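Local structure of putative Glycerophosphoryl diester phosphodiesterase (Silicibacter pomeroyi, 3L12) at residues 21-26 with 292-297; 50-55 with 147-152. The protein is a putative member of the glycerophosphoryl diester phosphodiesterase family, a TIM-barrel protein with a magnesium ion bound in the model. All coordinates share one frame; numbering follows the deposited sequence. Where two conformers were deposited one is given.

Interaction 1 of 2, residues 21-26 with 292-297; sequences IGHRGA and GIVTDY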
ATOM      1  N   ILE A  21     -10.162   1.631 -11.032  1.00  7.99           N
ATOM      2  CA  ILE A  21      -9.426   2.865 -11.257  1.00  6.85           C
ATOM      3  C   ILE A  21      -8.972   3.398  -9.898  1.00  5.00           C
ATOM      4  O   ILE A  21      -9.775   3.648  -9.024  1.00  8.85           O
ATOM      5  CB  ILE A  21     -10.196   3.892 -12.053  1.00  7.71           C
ATOM      6  CG1 ILE A  21     -10.703   3.336 -13.409  1.00 10.05           C
ATOM      7  CG2 ILE A  21      -9.309   5.180 -12.318  1.00  8.51           C
ATOM      8  CD1 ILE A  21     -12.109   2.753 -13.363  1.00 10.18           C
ATOM      9  N   GLY A  22      -7.652   3.585  -9.772  1.00  7.40           N
ATOM     10  CA  GLY A  22      -7.029   4.054  -8.540  1.00  7.21           C
ATOM     11  C   GLY A  22      -7.214   5.532  -8.341  1.00  6.53           C
ATOM     12  O   GLY A  22      -6.664   6.329  -9.121  1.00  7.78           O
ATOM     13  N   HIS A  23      -8.041   5.926  -7.366  1.00  7.52           N
ATOM     14  CA  HIS A  23      -8.354   7.355  -7.149  1.00  6.53           C
ATOM     15  C   HIS A  23      -7.134   8.107  -6.573  1.00  7.35           C
ATOM     16  O   HIS A  23      -6.672   7.820  -5.444  1.00  6.34           O
ATOM     17  CB  HIS A  23      -9.549   7.487  -6.223  1.00  7.58           C
ATOM     18  CG  HIS A  23     -10.099   8.868  -6.173  1.00  7.60           C
ATOM     19  ND1 HIS A  23     -10.298   9.536  -4.977  1.00  8.01           N
ATOM     20  CD2 HIS A  23     -10.468   9.718  -7.154  1.00  8.39           C
ATOM     21  CE1 HIS A  23     -10.828  10.733  -5.244  1.00  8.97           C
ATOM     22  NE2 HIS A  23     -10.913  10.867  -6.556  1.00  7.78           N
ATOM     23  N   ARG A  24      -6.596   9.054  -7.364  1.00  7.57           N
ATOM     24  CA  ARG A  24      -5.365   9.805  -7.039  1.00  6.76           C
ATOM     25  C   ARG A  24      -4.222   8.840  -6.758  1.00  8.86           C
ATOM     26  O   ARG A  24      -3.345   9.131  -6.039  1.00  8.14           O
ATOM     27  CB  ARG A  24      -5.588  10.768  -5.854  1.00  7.57           C
ATOM     28  CG  ARG A  24      -6.840  11.586  -6.051  1.00  6.69           C
ATOM     29  CD  ARG A  24      -7.091  12.565  -4.937  1.00  8.04           C
ATOM     30  NE  ARG A  24      -8.366  13.193  -5.208  1.00  7.20           N
ATOM     31  CZ  ARG A  24      -9.018  14.023  -4.377  1.00  8.18           C
ATOM     32  NH1 ARG A  24      -8.510  14.382  -3.187  1.00  6.88           N
ATOM     33  NH2 ARG A  24     -10.228  14.462  -4.731  1.00  9.56           N
ATOM     34  N   GLY A  25      -4.257   7.680  -7.409  1.00  8.61           N
ATOM     35  CA  GLY A  25      -3.349   6.604  -7.081  1.00  9.04           C
ATOM     36  C   GLY A  25      -4.101   5.658  -6.164  1.00  8.15           C
ATOM     37  O   GLY A  25      -4.952   4.859  -6.601  1.00  7.01           O
ATOM     38  N   ALA A  26      -3.825   5.714  -4.858  1.00  5.83           N
ATOM     39  CA  ALA A  26      -4.497   4.875  -3.854  1.00  7.81           C
ATOM     40  C   ALA A  26      -4.522   5.689  -2.563  1.00  7.71           C
ATOM     41  O   ALA A  26      -3.780   5.418  -1.647  1.00  7.54           O
ATOM     42  CB  ALA A  26      -3.787   3.602  -3.626  1.00  8.39           C
ATOM     43  N   GLY A 292     -16.682   0.441 -14.685  1.00  8.84           N
ATOM     44  CA  GLY A 292     -15.548   0.555 -13.765  1.00  8.97           C
ATOM     45  C   GLY A 292     -15.877   1.350 -12.526  1.00  8.08           C
ATOM     46  O   GLY A 292     -16.862   2.082 -12.498  1.00  7.30           O
ATOM     47  N   ILE A 293     -15.027   1.139 -11.518  1.00  8.03           N
ATOM     48  CA  ILE A 293     -15.118   1.757 -10.207  1.00  7.00           C
ATOM     49  C   ILE A 293     -13.840   2.465  -9.833  1.00  6.87           C
ATOM     50  O   ILE A 293     -12.742   1.852  -9.883  1.00  7.76           O
ATOM     51  CB  ILE A 293     -15.388   0.671  -9.145  1.00  7.88           C
ATOM     52  CG1 ILE A 293     -16.729   0.042  -9.384  1.00  8.64           C
ATOM     53  CG2 ILE A 293     -15.375   1.247  -7.723  1.00  7.63           C
ATOM     54  CD1 ILE A 293     -16.971  -1.236  -8.508  1.00  8.88           C
ATOM     55  N   VAL A 294     -13.952   3.770  -9.574  1.00  7.49           N
ATOM     56  CA  VAL A 294     -12.884   4.587  -9.083  1.00  6.95           C
ATOM     57  C   VAL A 294     -12.972   4.487  -7.571  1.00  6.66           C
ATOM     58  O   VAL A 294     -14.004   4.792  -6.956  1.00  9.15           O
ATOM     59  CB  VAL A 294     -13.042   6.068  -9.533  1.00  7.69           C
ATOM     60  CG1 VAL A 294     -11.911   6.931  -9.011  1.00  9.89           C
ATOM     61  CG2 VAL A 294     -13.126   6.136 -11.069  1.00  5.57           C
ATOM     62  N   THR A 295     -11.842   4.111  -6.973  1.00  7.20           N
ATOM     63  CA  THR A 295     -11.761   3.819  -5.540  1.00  6.89           C
ATOM     64  C   THR A 295     -10.452   4.322  -4.871  1.00  6.25           C
ATOM     65  O   THR A 295      -9.377   4.277  -5.431  1.00  7.25           O
ATOM     66  CB  THR A 295     -11.935   2.296  -5.277  1.00  7.09           C
ATOM     67  OG1 THR A 295     -12.016   2.037  -3.844  1.00  7.72           O
ATOM     68  CG2 THR A 295     -10.775   1.478  -5.956  1.00  6.27           C
ATOM     69  N   ASP A 296     -10.578   4.746  -3.609  1.00  7.13           N
ATOM     70  CA  ASP A 296      -9.439   5.032  -2.761  1.00  8.00           C
ATOM     71  C   ASP A 296      -8.742   3.770  -2.204  1.00  7.65           C
ATOM     72  O   ASP A 296      -7.602   3.840  -1.688  1.00  8.30           O
ATOM     73  CB  ASP A 296      -9.877   5.901  -1.561  1.00  8.24           C
ATOM     74  CG  ASP A 296     -10.360   7.286  -1.988  1.00  8.13           C
ATOM     75  OD1 ASP A 296      -9.684   7.894  -2.801  1.00  9.13           O
ATOM     76  OD2 ASP A 296     -11.389   7.763  -1.475  1.00  8.53           O
ATOM     77  N   TYR A 297      -9.425   2.606  -2.348  1.00  6.95           N
ATOM     78  CA  TYR A 297      -8.979   1.325  -1.779  1.00  8.68           C
ATOM     79  C   TYR A 297      -8.989   0.246  -2.855  1.00  9.84           C
ATOM     80  O   TYR A 297      -9.898  -0.575  -2.902  1.00  9.41           O
ATOM     81  CB  TYR A 297      -9.898   0.913  -0.629  1.00  8.74           C
ATOM     82  CG  TYR A 297      -9.846   1.869   0.538  1.00  8.74           C
ATOM     83  CD1 TYR A 297      -8.880   1.720   1.538  1.00 10.41           C
ATOM     84  CD2 TYR A 297     -10.746   2.922   0.622  1.00 10.29           C
ATOM     85  CE1 TYR A 297      -8.800   2.617   2.619  1.00 12.26           C
ATOM     86  CE2 TYR A 297     -10.653   3.840   1.669  1.00 10.85           C
ATOM     87  CZ  TYR A 297      -9.717   3.685   2.645  1.00 12.15           C
ATOM     88  OH  TYR A 297      -9.634   4.558   3.744  1.00 15.04           O
TER
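G292 meets I21 with its bare CA, 4.1 Å from I21 CD1; having no side chain, the glycine does not collide with that methyl. The carbonyl of I293 takes I21 N in an almost straight hydrogen bond (I293 O to I21 N 2.8 Å, 176° at the hydrogen). V294, paired with I21 in the parallel ladder, splits its two methyls. CG2 lies 3.8 Å from I21 CB, whereas CG1, anti to the backbone N (chi1 180°), reaches H23 CD2 at 3.6 Å. T295 continues the ladder, N giving to I21 O and O accepting from H23 N; its OG1, held by V276 O, also receives Y297 N in an ST turn. D296 makes a His-carboxylate hydrogen bond: OD1 lies in the ring plane of H23, 2.8 Å from ND1, and is met on its syn side with the donor 28° out of the carboxylate plane. R24 CG lies over one ring face, and H23 NE2 bonds to an unidentified ligand. R27 and N277 grip D296 OD2. Y297 is the N-cap of helix 298-307. Here the first and last barrel strands join: 19-23 runs between 48-55 and 292-295, strand 270-273 adjoins 292-295, and helix 35-43 packs on A26.

Interaction 2 of 2, residues 50-55 with 147-152; sequences EFDVVM and LLELKS. With MG (magnesium ion), chain C.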
ATOM      1  N   GLU A  50      -6.662   7.497 -11.841  1.00  6.02           N
ATOM      2  CA  GLU A  50      -7.252   8.793 -11.949  1.00  6.48           C
ATOM      3  C   GLU A  50      -6.400   9.783 -11.158  1.00  6.66           C
ATOM      4  O   GLU A  50      -5.880   9.458 -10.074  1.00  6.88           O
ATOM      5  CB  GLU A  50      -8.649   8.779 -11.429  1.00  7.11           C
ATOM      6  CG  GLU A  50      -9.452  10.069 -11.595  1.00  6.21           C
ATOM      7  CD  GLU A  50      -9.295  11.123 -10.503  1.00  7.77           C
ATOM      8  OE1 GLU A  50      -8.609  10.893  -9.508  1.00  7.25           O
ATOM      9  OE2 GLU A  50      -9.914  12.234 -10.614  1.00  8.03           O
ATOM     10  N   PHE A  51      -6.257  10.981 -11.680  1.00  6.64           N
ATOM     11  CA  PHE A  51      -5.511  12.005 -11.003  1.00  7.17           C
ATOM     12  C   PHE A  51      -5.972  13.368 -11.545  1.00  8.77           C
ATOM     13  O   PHE A  51      -6.681  13.419 -12.549  1.00  6.80           O
ATOM     14  CB  PHE A  51      -4.027  11.785 -11.212  1.00  6.74           C
ATOM     15  CG  PHE A  51      -3.639  11.757 -12.653  1.00  7.17           C
ATOM     16  CD1 PHE A  51      -3.684  10.585 -13.361  1.00 10.75           C
ATOM     17  CD2 PHE A  51      -3.240  12.930 -13.321  1.00  9.85           C
ATOM     18  CE1 PHE A  51      -3.305  10.545 -14.709  1.00 11.23           C
ATOM     19  CE2 PHE A  51      -2.872  12.899 -14.671  1.00 11.62           C
ATOM     20  CZ  PHE A  51      -2.897  11.677 -15.348  1.00 11.74           C
ATOM     21  N   ASP A  52      -5.512  14.433 -10.900  1.00  6.87           N
ATOM     22  CA  ASP A  52      -6.030  15.778 -11.162  1.00  5.93           C
ATOM     23  C   ASP A  52      -4.909  16.662 -11.615  1.00  6.72           C
ATOM     24  O   ASP A  52      -3.764  16.506 -11.095  1.00  7.20           O
ATOM     25  CB  ASP A  52      -6.648  16.342  -9.905  1.00  7.70           C
ATOM     26  CG  ASP A  52      -7.572  15.345  -9.233  1.00  7.66           C
ATOM     27  OD1 ASP A  52      -8.726  15.169  -9.751  1.00  8.93           O
ATOM     28  OD2 ASP A  52      -7.140  14.751  -8.205  1.00  7.85           O
ATOM     29  N   VAL A  53      -5.228  17.601 -12.509  1.00  8.15           N
ATOM     30  CA  VAL A  53      -4.227  18.532 -12.998  1.00  8.56           C
ATOM     31  C   VAL A  53      -4.744  19.957 -12.871  1.00  8.62           C
ATOM     32  O   VAL A  53      -5.878  20.241 -13.212  1.00  7.90           O
ATOM     33  CB  VAL A  53      -3.824  18.233 -14.447  1.00  7.96           C
ATOM     34  CG1 VAL A  53      -2.772  19.253 -14.991  1.00  8.54           C
ATOM     35  CG2 VAL A  53      -3.299  16.779 -14.550  1.00  8.01           C
ATOM     36  N   VAL A  54      -3.879  20.808 -12.317  0.70  8.89           N
ATOM     37  CA  VAL A  54      -4.138  22.221 -12.080  0.70  9.18           C
ATOM     38  C   VAL A  54      -2.920  23.035 -12.583  0.70  8.56           C
ATOM     39  O   VAL A  54      -1.759  22.550 -12.555  0.70  9.03           O
ATOM     40  CB  VAL A  54      -4.361  22.395 -10.533  0.70 10.65           C
ATOM     41  CG1 VAL A  54      -4.442  23.841 -10.161  0.70 11.35           C
ATOM     42  CG2 VAL A  54      -5.592  21.557 -10.040  0.70 11.76           C
HETATM   43  N   MSE A  55      -3.146  24.271 -13.067  1.00  7.94           N
HETATM   44  CA  MSE A  55      -2.073  25.128 -13.531  1.00  7.49           C
HETATM   45  C   MSE A  55      -1.454  26.040 -12.444  1.00  8.04           C
HETATM   46  O   MSE A  55      -2.196  26.654 -11.690  1.00  9.03           O
HETATM   47  CB  MSE A  55      -2.583  26.056 -14.625  1.00  9.20           C
HETATM   48  CG  MSE A  55      -3.161  25.390 -15.873  1.00  9.05           C
HETATM   49 SE   MSE A  55      -1.833  24.274 -16.750  0.75 11.08          SE
HETATM   50  CE  MSE A  55      -0.661  25.328 -17.196  1.00 11.09           C
ATOM     51  N   LEU A 147      -7.165   8.512 -16.461  1.00  8.14           N
ATOM     52  CA  LEU A 147      -8.351   9.326 -16.390  1.00 10.07           C
ATOM     53  C   LEU A 147      -7.810  10.644 -15.810  1.00  9.01           C
ATOM     54  O   LEU A 147      -7.633  10.805 -14.603  1.00  8.70           O
ATOM     55  CB  LEU A 147      -9.339   8.621 -15.475  1.00 12.09           C
ATOM     56  CG  LEU A 147     -10.783   8.958 -15.514  1.00 13.27           C
ATOM     57  CD1 LEU A 147     -11.402   8.801 -16.971  1.00 13.91           C
ATOM     58  CD2 LEU A 147     -11.521   8.087 -14.520  1.00 13.08           C
ATOM     59  N   LEU A 148      -7.497  11.567 -16.717  1.00  8.17           N
ATOM     60  CA  LEU A 148      -6.826  12.823 -16.388  1.00  7.89           C
ATOM     61  C   LEU A 148      -7.877  13.889 -16.144  1.00  7.33           C
ATOM     62  O   LEU A 148      -8.547  14.396 -17.064  1.00  8.05           O
ATOM     63  CB  LEU A 148      -5.864  13.158 -17.522  1.00  8.67           C
ATOM     64  CG  LEU A 148      -4.917  14.321 -17.348  1.00  7.72           C
ATOM     65  CD1 LEU A 148      -3.856  14.204 -18.432  1.00 10.17           C
ATOM     66  CD2 LEU A 148      -5.610  15.711 -17.344  1.00  7.69           C
ATOM     67  N   GLU A 149      -8.064  14.199 -14.866  1.00  6.17           N
ATOM     68  CA  GLU A 149      -9.102  15.174 -14.467  1.00  6.42           C
ATOM     69  C   GLU A 149      -8.523  16.590 -14.596  1.00  7.35           C
ATOM     70  O   GLU A 149      -7.633  16.984 -13.820  1.00  7.96           O
ATOM     71  CB  GLU A 149      -9.646  14.942 -13.061  1.00  6.50           C
ATOM     72  CG  GLU A 149     -10.886  15.800 -12.825  1.00  7.41           C
ATOM     73  CD  GLU A 149     -11.495  15.767 -11.444  1.00  8.93           C
ATOM     74  OE1 GLU A 149     -11.313  14.806 -10.695  1.00  7.72           O
ATOM     75  OE2 GLU A 149     -12.261  16.750 -11.142  1.00 10.10           O
ATOM     76  N   LEU A 150      -9.035  17.349 -15.557  1.00  8.12           N
ATOM     77  CA  LEU A 150      -8.686  18.758 -15.669  1.00  9.50           C
ATOM     78  C   LEU A 150      -9.522  19.529 -14.643  1.00 10.66           C
ATOM     79  O   LEU A 150     -10.756  19.481 -14.718  1.00  9.67           O
ATOM     80  CB  LEU A 150      -8.982  19.265 -17.058  1.00 10.45           C
ATOM     81  CG  LEU A 150      -8.052  18.730 -18.172  1.00 10.68           C
ATOM     82  CD1 LEU A 150      -8.685  17.497 -18.758  1.00 11.89           C
ATOM     83  CD2 LEU A 150      -7.785  19.753 -19.251  1.00 13.80           C
ATOM     84  N   LYS A 151      -8.841  20.194 -13.702  1.00 12.83           N
ATOM     85  CA  LYS A 151      -9.460  20.947 -12.580  1.00 16.38           C
ATOM     86  C   LYS A 151      -9.220  22.413 -12.881  1.00 18.48           C
ATOM     87  O   LYS A 151      -8.122  22.966 -12.697  1.00 17.93           O
ATOM     88  CB  LYS A 151      -8.880  20.520 -11.222  1.00 19.88           C
ATOM     89  CG  LYS A 151      -9.590  21.091  -9.979  1.00 24.84           C
ATOM     90  CD  LYS A 151     -10.919  20.353  -9.795  1.00 26.39           C
ATOM     91  CE  LYS A 151     -11.515  20.465  -8.399  1.00 28.45           C
ATOM     92  NZ  LYS A 151     -12.421  21.644  -8.346  1.00 28.61           N
ATOM     93  N   SER A 152     -10.246  23.037 -13.431  1.00 19.44           N
ATOM     94  CA  SER A 152     -10.184  24.465 -13.728  1.00 20.29           C
ATOM     95  C   SER A 152     -10.392  25.285 -12.430  1.00 20.89           C
ATOM     96  O   SER A 152     -11.016  24.813 -11.462  1.00 23.09           O
ATOM     97  CB  SER A 152     -11.253  24.803 -14.743  1.00 21.29           C
ATOM     98  OG  SER A 152     -12.457  24.228 -14.302  1.00 21.83           O
TER
HETATM   99 MG    MG C 313     -10.275  13.862  -9.323  1.00 11.99          MG
HETATM  100  O   HOH W   1      -9.027  12.964  -7.924  1.00  6.36           O
HETATM  101  O   HOH W   2      -6.122  25.036 -13.020  1.00 17.99           O
HETATM  102  O   HOH W   3     -10.968  15.190  -7.803  1.00  8.36           O
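E149 and E50 bring their carboxylates together on one magnesium ion from neighbouring strands, E149 OE1 standing 2.9 Å from E50 OE2. E149 arrives with an outstretched chain, CG anti to the backbone N (chi1 -169°), which carries OE1 to 2.0 Å from the metal. E50 takes a different path: its chain bends at chi2 (-86°), curling OE2 back to 2.1 Å from the magnesium ion. L147, paired with E50 in the parallel ladder, crosses it on the same face, L147 CD2 4.1 Å from E50 CG. This is a TIM-barrel metal site, assembled from acidic side chains on adjacent parallel strands. D52 supplies the third carboxylate, OD1 binding the ion at 2.1 Å and lying only 2.8 Å from E149 OE1, a closeness that the shared cation presumably makes tolerable; the two carboxylate planes are 74° apart. Two waters and one atom from outside the strands complete six ligands. One of these waters donates to both E50 OE1 and D52 OD2, and N33 also holds D52 OD2. On the opposite face of the sheet, where helix 160-176 covers V53 and L148, L148 passes over one face of the F51 ring, its CA offset toward the rim and its CG 3.7 Å from F51 CE2. L147 O lies over a face of that ring as well, while accepting from F51 N; E149 N donates to F51 O at 2.8 Å.

From the N terminus the chain runs first through strand 19-23, whose partner in interaction 1 arrives only with strand 292-295, so that this contact closes a loop of 265 intervening residues and with it the barrel. Interaction 2 is nested inside that loop: strand 48-55 waits for 145-150, with 91 residues between the two segments. The two contacts do not cross, and they share a border, since strands 19-23 and 48-55 are neighbours in one sheet. E50 N probably bonds to G22 O, and H23 packs against E50. With the 19-23/48-55 pairing between them, they join 292-295, 19-23, 48-55 and 145-150 as four consecutive barrel strands; E50, D52 and E149, which bind the magnesium ion, lie on the last two.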